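Local atomic coordinates of pullulanase (Klebsiella oxytoca, PDB entry 2YOC), a protein that hydrolyses the alpha-1,6-glucosidic linkages of pullulan and related alpha-dextrins, a debranching glycosyl hydrolase exported by a type 2 secretion system. Residues M349-Q355 against D609-W614; L244-E248 against P301-Q305; L1032-V1036 against S1050-L1054; G974-V980 against L997-A1003. All coordinates share one frame; numbering follows the deposited sequence.

The four contacts form two pairs on opposite sides of the centre of the chain. Contacts 2 and 1 come first along the sequence, their centres about 9 Å apart, and meet where T350 of strand 344-353 pairs with Q304. They join the N2 region to the CBM48 sheet, and that sheet to an excursion of the catalytic barrel. Contact 4, next, is a strand pair of the C-terminal antiparallel sheet; contact 3, centred about 10 Å away, sets loop 1032-1036 against strand 1050-1057, the neighbour of 994-1002. Contact 1 lies about 63 Å from contact 3, centre to centre. Domain junctions thus lie on one side, the build of a single domain on the other.

Contact 1 (M349-Q355 against D609-W614); sequences MTVYHPQ and DKIVPW
The imidazole of H353 lies flat against P613, whose CB sits over the ring centre, 3.5 Å from the centroid. At the imidazole edge, in its plane, is D609 OD2; the carboxylate is turned 79° from the ring, and the bond from NE2 is weak, 3.0 Å long with an N-H...O angle of 125°. The same ring points its edge at the face of W614, an offset edge-to-face pair. One face of that indole carries P354, with CB 3.4 Å from the centroid of the six-membered ring, a second CH-pi contact. Both ring nitrogens of H353 are engaged: with CG anti to the backbone N (chi1 -157°), NE2 swings to D609 while ND1 accepts the N-H of Q355. D609 OD1 takes the backbone N-H of W614 at 2.9 Å, tying the loop after the helix back to its last turn, and OD2 also receives G600 N. Farther along the strand, V351 CG2 reaches P613 CD at 4.0 Å, and the bent selenomethionine M349 lays CE on I611 CG2. This is a domain interface: strand 344-353 of the CBM48 beta sheet packs on the excursion between the third and fourth strands of the catalytic (beta/alpha)8 barrel.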
loop_
_atom_site.group_PDB
_atom_site.type_symbol
_atom_site.label_atom_id
_atom_site.label_comp_id
_atom_site.label_asym_id
_atom_site.label_seq_id
_atom_site.Cartn_x
_atom_site.Cartn_y
_atom_site.Cartn_z
HETATM N N MSE B 349 -12.476 21.963 -57.539
HETATM C CA MSE B 349 -11.294 21.128 -57.421
HETATM C C MSE B 349 -11.141 20.148 -58.578
HETATM O O MSE B 349 -12.124 19.694 -59.171
HETATM C CB MSE B 349 -11.387 20.290 -56.151
HETATM C CG MSE B 349 -11.690 21.077 -54.891
HETATM SE SE MSE B 349 -10.258 22.271 -54.370
HETATM C CE MSE B 349 -8.747 20.943 -54.288
ATOM N N THR B 350 -9.882 19.794 -58.851
ATOM C CA THR B 350 -9.445 18.741 -59.758
ATOM C C THR B 350 -8.339 18.085 -58.944
ATOM O O THR B 350 -7.237 18.640 -58.841
ATOM C CB THR B 350 -9.004 19.256 -61.095
ATOM O OG1 THR B 350 -10.121 19.895 -61.703
ATOM C CG2 THR B 350 -8.517 18.150 -61.971
ATOM N N VAL B 351 -8.675 16.959 -58.279
ATOM C CA VAL B 351 -7.764 16.324 -57.355
ATOM C C VAL B 351 -7.929 14.794 -57.257
ATOM O O VAL B 351 -9.042 14.278 -57.245
ATOM C CB VAL B 351 -7.866 17.051 -55.976
ATOM C CG1 VAL B 351 -9.297 17.046 -55.426
ATOM C CG2 VAL B 351 -6.848 16.537 -54.960
ATOM N N TYR B 352 -6.808 14.086 -57.142
ATOM C CA TYR B 352 -6.819 12.661 -56.973
ATOM C C TYR B 352 -7.199 12.326 -55.520
ATOM O O TYR B 352 -6.543 12.798 -54.585
ATOM C CB TYR B 352 -5.445 12.067 -57.343
ATOM C CG TYR B 352 -5.271 10.650 -56.844
ATOM C CD1 TYR B 352 -5.899 9.585 -57.478
ATOM C CD2 TYR B 352 -4.546 10.381 -55.687
ATOM C CE1 TYR B 352 -5.756 8.279 -57.015
ATOM C CE2 TYR B 352 -4.416 9.080 -55.197
ATOM C CZ TYR B 352 -5.023 8.028 -55.863
ATOM O OH TYR B 352 -4.894 6.745 -55.367
ATOM N N HIS B 353 -8.248 11.502 -55.330
ATOM C CA HIS B 353 -8.666 11.058 -53.997
ATOM C C HIS B 353 -8.285 9.596 -53.853
ATOM O O HIS B 353 -8.818 8.767 -54.592
ATOM C CB HIS B 353 -10.179 11.228 -53.774
ATOM C CG HIS B 353 -10.527 11.322 -52.331
ATOM N ND1 HIS B 353 -10.121 10.352 -51.425
ATOM C CD2 HIS B 353 -11.162 12.306 -51.659
ATOM C CE1 HIS B 353 -10.535 10.769 -50.239
ATOM N NE2 HIS B 353 -11.176 11.935 -50.328
ATOM N N PRO B 354 -7.409 9.234 -52.892
ATOM C CA PRO B 354 -7.011 7.823 -52.759
ATOM C C PRO B 354 -8.112 6.840 -52.360
ATOM O O PRO B 354 -7.971 5.650 -52.648
ATOM C CB PRO B 354 -5.867 7.869 -51.749
ATOM C CG PRO B 354 -5.421 9.304 -51.716
ATOM C CD PRO B 354 -6.675 10.075 -51.931
ATOM N N GLN B 355 -9.214 7.329 -51.757
ATOM C CA GLN B 355 -10.357 6.488 -51.392
ATOM C C GLN B 355 -11.061 5.929 -52.639
ATOM O O GLN B 355 -11.445 4.759 -52.643
ATOM C CB GLN B 355 -11.363 7.244 -50.525
ATOM C CG GLN B 355 -12.308 6.322 -49.776
ATOM C CD GLN B 355 -13.307 7.090 -48.972
ATOM O OE1 GLN B 355 -12.952 7.955 -48.159
ATOM N NE2 GLN B 355 -14.577 6.754 -49.136
ATOM N N ASP B 609 -11.645 16.700 -46.372
ATOM C CA ASP B 609 -11.135 15.534 -47.089
ATOM C C ASP B 609 -11.370 15.580 -48.615
ATOM O O ASP B 609 -10.791 14.779 -49.354
ATOM C CB ASP B 609 -11.589 14.216 -46.448
ATOM C CG ASP B 609 -10.696 13.036 -46.815
ATOM O OD1 ASP B 609 -9.448 13.138 -46.614
ATOM O OD2 ASP B 609 -11.229 12.030 -47.357
ATOM N N LYS B 610 -12.189 16.529 -49.090
ATOM C CA LYS B 610 -12.384 16.698 -50.519
ATOM C C LYS B 610 -11.258 17.590 -51.067
ATOM O O LYS B 610 -10.851 17.405 -52.216
ATOM C CB LYS B 610 -13.746 17.321 -50.835
ATOM C CG LYS B 610 -14.926 16.369 -50.754
ATOM C CD LYS B 610 -16.060 17.003 -51.512
ATOM C CE LYS B 610 -17.382 16.306 -51.342
ATOM N NZ LYS B 610 -18.284 17.091 -50.459
ATOM N N ILE B 611 -10.745 18.548 -50.232
ATOM C CA ILE B 611 -9.686 19.503 -50.618
ATOM C C ILE B 611 -8.274 18.918 -50.553
ATOM O O ILE B 611 -7.519 19.024 -51.529
ATOM C CB ILE B 611 -9.816 20.895 -49.942
ATOM C CG1 ILE B 611 -11.241 21.443 -50.097
ATOM C CG2 ILE B 611 -8.837 21.866 -50.551
ATOM C CD1 ILE B 611 -11.621 22.498 -49.120
ATOM N N VAL B 612 -7.894 18.349 -49.406
ATOM C CA VAL B 612 -6.579 17.703 -49.250
ATOM C C VAL B 612 -6.851 16.274 -48.758
ATOM O O VAL B 612 -6.771 16.012 -47.536
ATOM C CB VAL B 612 -5.480 18.464 -48.411
ATOM C CG1 VAL B 612 -4.097 17.839 -48.626
ATOM C CG2 VAL B 612 -5.431 19.956 -48.737
ATOM N N PRO B 613 -7.237 15.347 -49.702
ATOM C CA PRO B 613 -7.541 13.965 -49.303
ATOM C C PRO B 613 -6.414 13.297 -48.555
ATOM O O PRO B 613 -5.238 13.510 -48.864
ATOM C CB PRO B 613 -7.811 13.269 -50.622
ATOM C CG PRO B 613 -8.251 14.336 -51.533
ATOM C CD PRO B 613 -7.408 15.510 -51.160
ATOM N N TRP B 614 -6.791 12.546 -47.508
ATOM C CA TRP B 614 -5.900 11.775 -46.638
ATOM C C TRP B 614 -4.930 12.595 -45.796
ATOM O O TRP B 614 -4.010 12.039 -45.182
ATOM C CB TRP B 614 -5.245 10.613 -47.401
ATOM C CG TRP B 614 -6.188 9.477 -47.682
ATOM C CD1 TRP B 614 -7.546 9.469 -47.518
ATOM C CD2 TRP B 614 -5.827 8.152 -48.099
ATOM N NE1 TRP B 614 -8.054 8.225 -47.808
ATOM C CE2 TRP B 614 -7.023 7.397 -48.177
ATOM C CE3 TRP B 614 -4.602 7.529 -48.441
ATOM C CZ2 TRP B 614 -7.039 6.066 -48.596
ATOM C CZ3 TRP B 614 -4.615 6.199 -48.834
ATOM C CH2 TRP B 614 -5.821 5.483 -48.914
#

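Contact 2 (L244-E248 against P301-Q305); sequences LLQGE and PTAQQ
Two loops meet here: the type I turn L244-G247, in the pullulanase N2 region, and 301-305, which links two strands of the CBM48 sheet. Q246 and Q304 carry the contact, each side-chain amide bonding to the backbone of the opposite loop. Q304 reaches along an extended chain so that NE2 gives a fairly straight bond (164°) to Q246 O at 2.8 Å, the acceptor lying close to the plane of the amide. In return Q246, bent at chi2 (-67°), turns its amide toward the other loop and gives NE2 to A303 O at 3.3 Å, coming from above that carbonyl plane. The two amide planes stand 51° apart, and Q246 OE1 rests on Q304 CG at 3.4 Å. A water adds a bridge, donating to Q246 O at 2.7 Å and to T302 O at 3.0 Å. Away from the water, L245 CB meets T302 CG2 at 4.3 Å. Behind this layer, Q304 and Q305 form a classic beta bulge opposite T350, and Q304 NE2 makes a second, weak bond to H192 O. Q246 O is gripped by an amide and a water, and all protein groups bonding across the loops are neutral amides, without a charge pair.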
loop_
_atom_site.group_PDB
_atom_site.type_symbol
_atom_site.label_atom_id
_atom_site.label_comp_id
_atom_site.label_asym_id
_atom_site.label_seq_id
_atom_site.Cartn_x
_atom_site.Cartn_y
_atom_site.Cartn_z
ATOM N N LEU B 244 4.863 14.090 -58.289
ATOM C CA LEU B 244 4.496 12.744 -57.830
ATOM C C LEU B 244 3.194 12.805 -57.013
ATOM O O LEU B 244 2.300 11.955 -57.172
ATOM C CB LEU B 244 5.644 12.130 -57.008
ATOM C CG LEU B 244 6.588 11.076 -57.651
ATOM C CD1 LEU B 244 6.429 10.968 -59.150
ATOM C CD2 LEU B 244 8.038 11.359 -57.301
ATOM N N LEU B 245 3.075 13.871 -56.207
ATOM C CA LEU B 245 1.928 14.158 -55.359
ATOM C C LEU B 245 0.750 14.749 -56.151
ATOM O O LEU B 245 -0.298 15.055 -55.580
ATOM C CB LEU B 245 2.344 15.072 -54.204
ATOM C CG LEU B 245 3.409 14.506 -53.282
ATOM C CD1 LEU B 245 4.139 15.609 -52.562
ATOM C CD2 LEU B 245 2.821 13.473 -52.317
ATOM N N GLN B 246 0.896 14.842 -57.473
ATOM C CA GLN B 246 -0.164 15.338 -58.328
ATOM C C GLN B 246 -1.176 14.267 -58.622
ATOM O O GLN B 246 -2.292 14.582 -59.021
ATOM C CB GLN B 246 0.413 15.898 -59.645
ATOM C CG GLN B 246 0.990 17.320 -59.527
ATOM C CD GLN B 246 -0.088 18.338 -59.248
ATOM O OE1 GLN B 246 -0.961 18.599 -60.084
ATOM N NE2 GLN B 246 -0.081 18.882 -58.041
ATOM N N GLY B 247 -0.787 13.012 -58.452
ATOM C CA GLY B 247 -1.665 11.896 -58.773
ATOM C C GLY B 247 -1.503 10.688 -57.893
ATOM O O GLY B 247 -1.315 10.825 -56.685
ATOM N N GLU B 248 -1.629 9.500 -58.485
ATOM C CA GLU B 248 -1.503 8.257 -57.738
ATOM C C GLU B 248 -0.038 7.808 -57.613
ATOM O O GLU B 248 0.785 8.109 -58.482
ATOM C CB GLU B 248 -2.360 7.139 -58.369
ATOM C CG GLU B 248 -2.420 5.895 -57.499
ATOM C CD GLU B 248 -3.464 4.867 -57.866
ATOM O OE1 GLU B 248 -4.666 5.125 -57.616
ATOM O OE2 GLU B 248 -3.069 3.765 -58.313
ATOM N N PRO B 301 -2.071 21.130 -51.804
ATOM C CA PRO B 301 -0.797 20.791 -52.465
ATOM C C PRO B 301 -0.833 19.647 -53.476
ATOM O O PRO B 301 0.097 19.519 -54.284
ATOM C CB PRO B 301 0.143 20.527 -51.289
ATOM C CG PRO B 301 -0.755 20.048 -50.205
ATOM C CD PRO B 301 -1.994 20.864 -50.344
ATOM N N THR B 302 -1.906 18.848 -53.471
ATOM C CA THR B 302 -2.019 17.753 -54.426
ATOM C C THR B 302 -2.913 18.067 -55.617
ATOM O O THR B 302 -2.807 17.378 -56.639
ATOM C CB THR B 302 -2.420 16.457 -53.736
ATOM O OG1 THR B 302 -3.793 16.506 -53.328
ATOM C CG2 THR B 302 -1.494 16.111 -52.594
ATOM N N ALA B 303 -3.815 19.060 -55.474
ATOM C CA ALA B 303 -4.778 19.427 -56.502
ATOM C C ALA B 303 -4.089 19.707 -57.810
ATOM O O ALA B 303 -3.020 20.327 -57.825
ATOM C CB ALA B 303 -5.606 20.624 -56.082
ATOM N N GLN B 304 -4.649 19.146 -58.891
ATOM C CA GLN B 304 -4.178 19.307 -60.253
ATOM C C GLN B 304 -4.610 20.663 -60.787
ATOM O O GLN B 304 -3.867 21.287 -61.536
ATOM C CB GLN B 304 -4.694 18.161 -61.115
ATOM C CG GLN B 304 -3.773 16.963 -61.038
ATOM C CD GLN B 304 -4.307 15.775 -61.775
ATOM O OE1 GLN B 304 -4.899 15.883 -62.869
ATOM N NE2 GLN B 304 -4.043 14.605 -61.213
ATOM N N GLN B 305 -5.795 21.124 -60.347
ATOM C CA GLN B 305 -6.391 22.427 -60.666
ATOM C C GLN B 305 -7.364 22.892 -59.552
ATOM O O GLN B 305 -8.019 22.062 -58.914
ATOM C CB GLN B 305 -7.086 22.416 -62.036
ATOM C CG GLN B 305 -7.326 23.810 -62.622
ATOM C CD GLN B 305 -6.073 24.656 -62.747
ATOM O OE1 GLN B 305 -5.036 24.218 -63.292
ATOM N NE2 GLN B 305 -6.146 25.888 -62.228
HETATM O O HOH W 1 -4.664 15.521 -57.996
#

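Contact 3 (L1032-V1036 against S1050-L1054); sequences LANGV and SVAVL
L1032 lies alongside V1051, both side chains pointing the same way, and V1051 CG1 is the atom that meets the leucine: it touches CB at 3.5 Å and both methyls, CD2 at 3.7 Å. Next to this apolar patch runs the one hydrogen bond between the segments, V1051 N to L1032 O at 3.2 Å, with the donor above the carbonyl plane. Across the turn, V1036 splits its branches: CG1, anti to the backbone N (chi1 160°), faces L1054 CD1 at 4.4 Å, and CG2 reaches A1052 CB at 4.0 Å. A type II beta turn, A1033 to V1036, brings this valine round to the strand, closed by V1036 N to A1033 O at 2.7 Å; G1035 holds the positive phi that such a turn wants. Segment 1032-1036 lies along the edge of strand 1050-1057 away from strand 994-1002, in the antiparallel sheet of the C-terminal domain. Farther out, L1032 O accepts R845 NH1, and L1032 N bonds to E939 OE2. The leucine side chain runs on into F936 and L940 of helix 927-945 and A848 of helix 840-855. S1050, whose CB lies by L1032 O, turns its OG to P1047 O, while V1036 continues onto V1044 and L1046.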
loop_
_atom_site.group_PDB
_atom_site.type_symbol
_atom_site.label_atom_id
_atom_site.label_comp_id
_atom_site.label_asym_id
_atom_site.label_seq_id
_atom_site.Cartn_x
_atom_site.Cartn_y
_atom_site.Cartn_z
ATOM N N LEU B 1032 -30.053 25.808 3.633
ATOM C CA LEU B 1032 -29.536 24.460 3.637
ATOM C C LEU B 1032 -28.968 24.204 5.012
ATOM O O LEU B 1032 -28.731 23.056 5.375
ATOM C CB LEU B 1032 -28.426 24.346 2.592
ATOM C CG LEU B 1032 -28.867 24.338 1.160
ATOM C CD1 LEU B 1032 -27.899 25.067 0.300
ATOM C CD2 LEU B 1032 -29.064 22.954 0.680
ATOM N N ALA B 1033 -28.727 25.283 5.762
ATOM C CA ALA B 1033 -28.210 25.234 7.123
ATOM C C ALA B 1033 -29.354 25.324 8.133
ATOM O O ALA B 1033 -29.088 25.308 9.336
ATOM C CB ALA B 1033 -27.213 26.361 7.354
ATOM N N ASN B 1034 -30.628 25.417 7.656
ATOM C CA ASN B 1034 -31.797 25.527 8.528
ATOM C C ASN B 1034 -31.769 24.461 9.631
ATOM O O ASN B 1034 -31.833 23.255 9.340
ATOM C CB ASN B 1034 -33.097 25.477 7.732
ATOM C CG ASN B 1034 -34.332 25.376 8.606
ATOM O OD1 ASN B 1034 -34.665 26.286 9.386
ATOM N ND2 ASN B 1034 -34.995 24.230 8.542
ATOM N N GLY B 1035 -31.580 24.929 10.868
ATOM C CA GLY B 1035 -31.494 24.066 12.041
ATOM C C GLY B 1035 -30.105 23.837 12.600
ATOM O O GLY B 1035 -29.969 23.161 13.623
ATOM N N VAL B 1036 -29.061 24.358 11.915
ATOM C CA VAL B 1036 -27.656 24.266 12.344
ATOM C C VAL B 1036 -27.493 24.997 13.679
ATOM O O VAL B 1036 -27.859 26.170 13.799
ATOM C CB VAL B 1036 -26.655 24.751 11.252
ATOM C CG1 VAL B 1036 -25.292 25.126 11.835
ATOM C CG2 VAL B 1036 -26.494 23.703 10.162
ATOM N N SER B 1050 -27.769 18.504 5.193
ATOM C CA SER B 1050 -27.535 19.916 5.351
ATOM C C SER B 1050 -26.114 20.307 5.017
ATOM O O SER B 1050 -25.182 19.490 5.113
ATOM C CB SER B 1050 -27.888 20.345 6.774
ATOM O OG SER B 1050 -27.067 19.709 7.740
ATOM N N VAL B 1051 -25.971 21.580 4.625
ATOM C CA VAL B 1051 -24.710 22.230 4.304
ATOM C C VAL B 1051 -24.566 23.576 5.074
ATOM O O VAL B 1051 -25.462 24.418 5.035
ATOM C CB VAL B 1051 -24.355 22.263 2.778
ATOM C CG1 VAL B 1051 -25.578 22.446 1.891
ATOM C CG2 VAL B 1051 -23.285 23.301 2.453
ATOM N N ALA B 1052 -23.456 23.721 5.819
ATOM C CA ALA B 1052 -23.165 24.906 6.621
ATOM C C ALA B 1052 -21.812 25.506 6.321
ATOM O O ALA B 1052 -20.823 24.784 6.184
ATOM C CB ALA B 1052 -23.241 24.572 8.096
ATOM N N VAL B 1053 -21.764 26.824 6.243
ATOM C CA VAL B 1053 -20.514 27.547 6.060
ATOM C C VAL B 1053 -20.282 28.241 7.392
ATOM O O VAL B 1053 -20.985 29.201 7.722
ATOM C CB VAL B 1053 -20.507 28.528 4.854
ATOM C CG1 VAL B 1053 -19.227 29.337 4.825
ATOM C CG2 VAL B 1053 -20.687 27.779 3.540
ATOM N N LEU B 1054 -19.386 27.680 8.208
ATOM C CA LEU B 1054 -19.096 28.263 9.506
ATOM C C LEU B 1054 -17.878 29.139 9.311
ATOM O O LEU B 1054 -16.875 28.690 8.745
ATOM C CB LEU B 1054 -18.848 27.193 10.592
ATOM C CG LEU B 1054 -19.997 26.234 11.018
ATOM C CD1 LEU B 1054 -21.369 26.750 10.643
ATOM C CD2 LEU B 1054 -19.794 24.883 10.432
#

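Contact 4 (G974-V980 against L997-A1003); sequences GLLVMTV and LVVAINA
L976 and I1001 exchange backbone bonds in both directions, each 2.8 Å from N to O, beginning a ladder of three hydrogen-bonded pairs. M978 with V999 and V980 with L997 repeat the pattern, and beyond the L976 pair a seventh bond, A1003 N to G974 O at 2.7 Å, closes that end of the ladder, where G974 takes a positive phi. The strand axes run antiparallel, 170° apart. In the non-hydrogen-bonded pairs the N-H and C=O groups turn outward and are met by neighbouring strands: V977 by R965 and T979 by D963 on one flank, V998 by L1054, A1000 by A1052 and N1002 by S1050 on the other. Between the amide bonds, V977 CA approaches V999 O and A1000 CA approaches L976 O, both CA-H...O contacts of 3.3 Å. L976, M978, V980, L997, V999 and I1001 share one face; there selenomethionine M978, bent at chi3, sets CE beside V999 CG2 at 3.8 Å. On the other face N1002 has CG anti to the backbone N (chi1 -173°), which carries its amide past L975 CD1; its ND2 is bonded to P1047 O and E1006 O, its OD1 to R1008. The two strands form a long-looped beta hairpin in the C-terminal antiparallel sheet typical of alpha-amylase-family enzymes; the loop supplies D982, S989 and D991, and the start of the second strand L994, to a calcium site completed by Q1058.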
loop_
_atom_site.group_PDB
_atom_site.type_symbol
_atom_site.label_atom_id
_atom_site.label_comp_id
_atom_site.label_asym_id
_atom_site.label_seq_id
_atom_site.Cartn_x
_atom_site.Cartn_y
_atom_site.Cartn_z
ATOM N N GLY B 974 -20.665 10.238 5.175
ATOM C CA GLY B 974 -21.460 11.365 4.692
ATOM C C GLY B 974 -21.119 12.731 5.271
ATOM O O GLY B 974 -21.683 13.734 4.836
ATOM N N LEU B 975 -20.202 12.798 6.246
ATOM C CA LEU B 975 -19.812 14.075 6.813
ATOM C C LEU B 975 -18.523 14.559 6.156
ATOM O O LEU B 975 -17.468 13.918 6.265
ATOM C CB LEU B 975 -19.672 13.982 8.326
ATOM C CG LEU B 975 -19.521 15.292 9.074
ATOM C CD1 LEU B 975 -20.832 16.033 9.106
ATOM C CD2 LEU B 975 -19.026 15.036 10.487
ATOM N N LEU B 976 -18.633 15.675 5.422
ATOM C CA LEU B 976 -17.504 16.296 4.745
ATOM C C LEU B 976 -17.239 17.616 5.428
ATOM O O LEU B 976 -18.104 18.492 5.455
ATOM C CB LEU B 976 -17.769 16.469 3.240
ATOM C CG LEU B 976 -17.971 15.176 2.462
ATOM C CD1 LEU B 976 -18.827 15.407 1.239
ATOM C CD2 LEU B 976 -16.648 14.530 2.106
ATOM N N VAL B 977 -16.071 17.714 6.066
ATOM C CA VAL B 977 -15.675 18.889 6.836
ATOM C C VAL B 977 -14.368 19.454 6.291
ATOM O O VAL B 977 -13.319 18.807 6.408
ATOM C CB VAL B 977 -15.648 18.620 8.368
ATOM C CG1 VAL B 977 -15.086 19.811 9.124
ATOM C CG2 VAL B 977 -17.046 18.293 8.890
HETATM N N MSE B 978 -14.437 20.660 5.676
HETATM C CA MSE B 978 -13.276 21.324 5.091
HETATM C C MSE B 978 -12.953 22.585 5.838
HETATM O O MSE B 978 -13.853 23.377 6.105
HETATM C CB MSE B 978 -13.530 21.639 3.613
HETATM C CG MSE B 978 -12.274 22.100 2.859
HETATM SE SE MSE B 978 -12.558 22.388 0.949
HETATM C CE MSE B 978 -13.752 23.901 1.011
ATOM N N THR B 979 -11.666 22.789 6.154
ATOM C CA THR B 979 -11.218 23.991 6.841
ATOM C C THR B 979 -10.274 24.787 5.929
ATOM O O THR B 979 -9.420 24.179 5.285
ATOM C CB THR B 979 -10.598 23.677 8.228
ATOM O OG1 THR B 979 -9.301 23.115 8.084
ATOM C CG2 THR B 979 -11.470 22.797 9.099
ATOM N N VAL B 980 -10.455 26.136 5.846
ATOM C CA VAL B 980 -9.622 27.027 5.023
ATOM C C VAL B 980 -9.019 28.107 5.911
ATOM O O VAL B 980 -9.751 28.906 6.494
ATOM C CB VAL B 980 -10.337 27.625 3.784
ATOM C CG1 VAL B 980 -9.351 28.426 2.936
ATOM C CG2 VAL B 980 -11.008 26.527 2.939
ATOM N N LEU B 997 -12.355 29.582 7.497
ATOM C CA LEU B 997 -13.630 29.039 7.001
ATOM C C LEU B 997 -13.816 27.567 7.294
ATOM O O LEU B 997 -12.854 26.791 7.259
ATOM C CB LEU B 997 -13.674 29.190 5.474
ATOM C CG LEU B 997 -14.919 29.754 4.842
ATOM C CD1 LEU B 997 -15.786 30.505 5.867
ATOM C CD2 LEU B 997 -14.549 30.662 3.684
ATOM N N VAL B 998 -15.084 27.169 7.494
ATOM C CA VAL B 998 -15.472 25.765 7.679
ATOM C C VAL B 998 -16.641 25.428 6.749
ATOM O O VAL B 998 -17.678 26.098 6.790
ATOM C CB VAL B 998 -15.738 25.319 9.147
ATOM C CG1 VAL B 998 -16.180 23.868 9.208
ATOM C CG2 VAL B 998 -14.507 25.514 10.017
ATOM N N VAL B 999 -16.463 24.407 5.907
ATOM C CA VAL B 999 -17.532 23.912 5.065
ATOM C C VAL B 999 -17.933 22.555 5.661
ATOM O O VAL B 999 -17.101 21.643 5.780
ATOM C CB VAL B 999 -17.166 23.816 3.566
ATOM C CG1 VAL B 999 -18.313 23.215 2.752
ATOM C CG2 VAL B 999 -16.778 25.172 3.001
ATOM N N ALA B 1000 -19.195 22.437 6.067
ATOM C CA ALA B 1000 -19.690 21.187 6.608
ATOM C C ALA B 1000 -20.850 20.701 5.773
ATOM O O ALA B 1000 -21.814 21.431 5.571
ATOM C CB ALA B 1000 -20.085 21.346 8.064
ATOM N N ILE B 1001 -20.708 19.494 5.217
ATOM C CA ILE B 1001 -21.721 18.856 4.395
ATOM C C ILE B 1001 -22.109 17.556 5.082
ATOM O O ILE B 1001 -21.284 16.636 5.148
ATOM C CB ILE B 1001 -21.205 18.619 2.947
ATOM C CG1 ILE B 1001 -20.835 19.951 2.256
ATOM C CG2 ILE B 1001 -22.217 17.803 2.105
ATOM C CD1 ILE B 1001 -19.935 19.784 1.038
ATOM N N ASN B 1002 -23.352 17.484 5.610
ATOM C CA ASN B 1002 -23.851 16.272 6.254
ATOM C C ASN B 1002 -24.780 15.534 5.292
ATOM O O ASN B 1002 -25.991 15.760 5.273
ATOM C CB ASN B 1002 -24.520 16.556 7.612
ATOM C CG ASN B 1002 -24.904 15.312 8.391
ATOM O OD1 ASN B 1002 -24.213 14.281 8.376
ATOM N ND2 ASN B 1002 -26.001 15.403 9.126
ATOM N N ALA B 1003 -24.184 14.658 4.478
ATOM C CA ALA B 1003 -24.853 13.848 3.482
ATOM C C ALA B 1003 -25.290 12.522 4.123
ATOM O O ALA B 1003 -25.004 11.437 3.600
ATOM C CB ALA B 1003 -23.900 13.609 2.325
#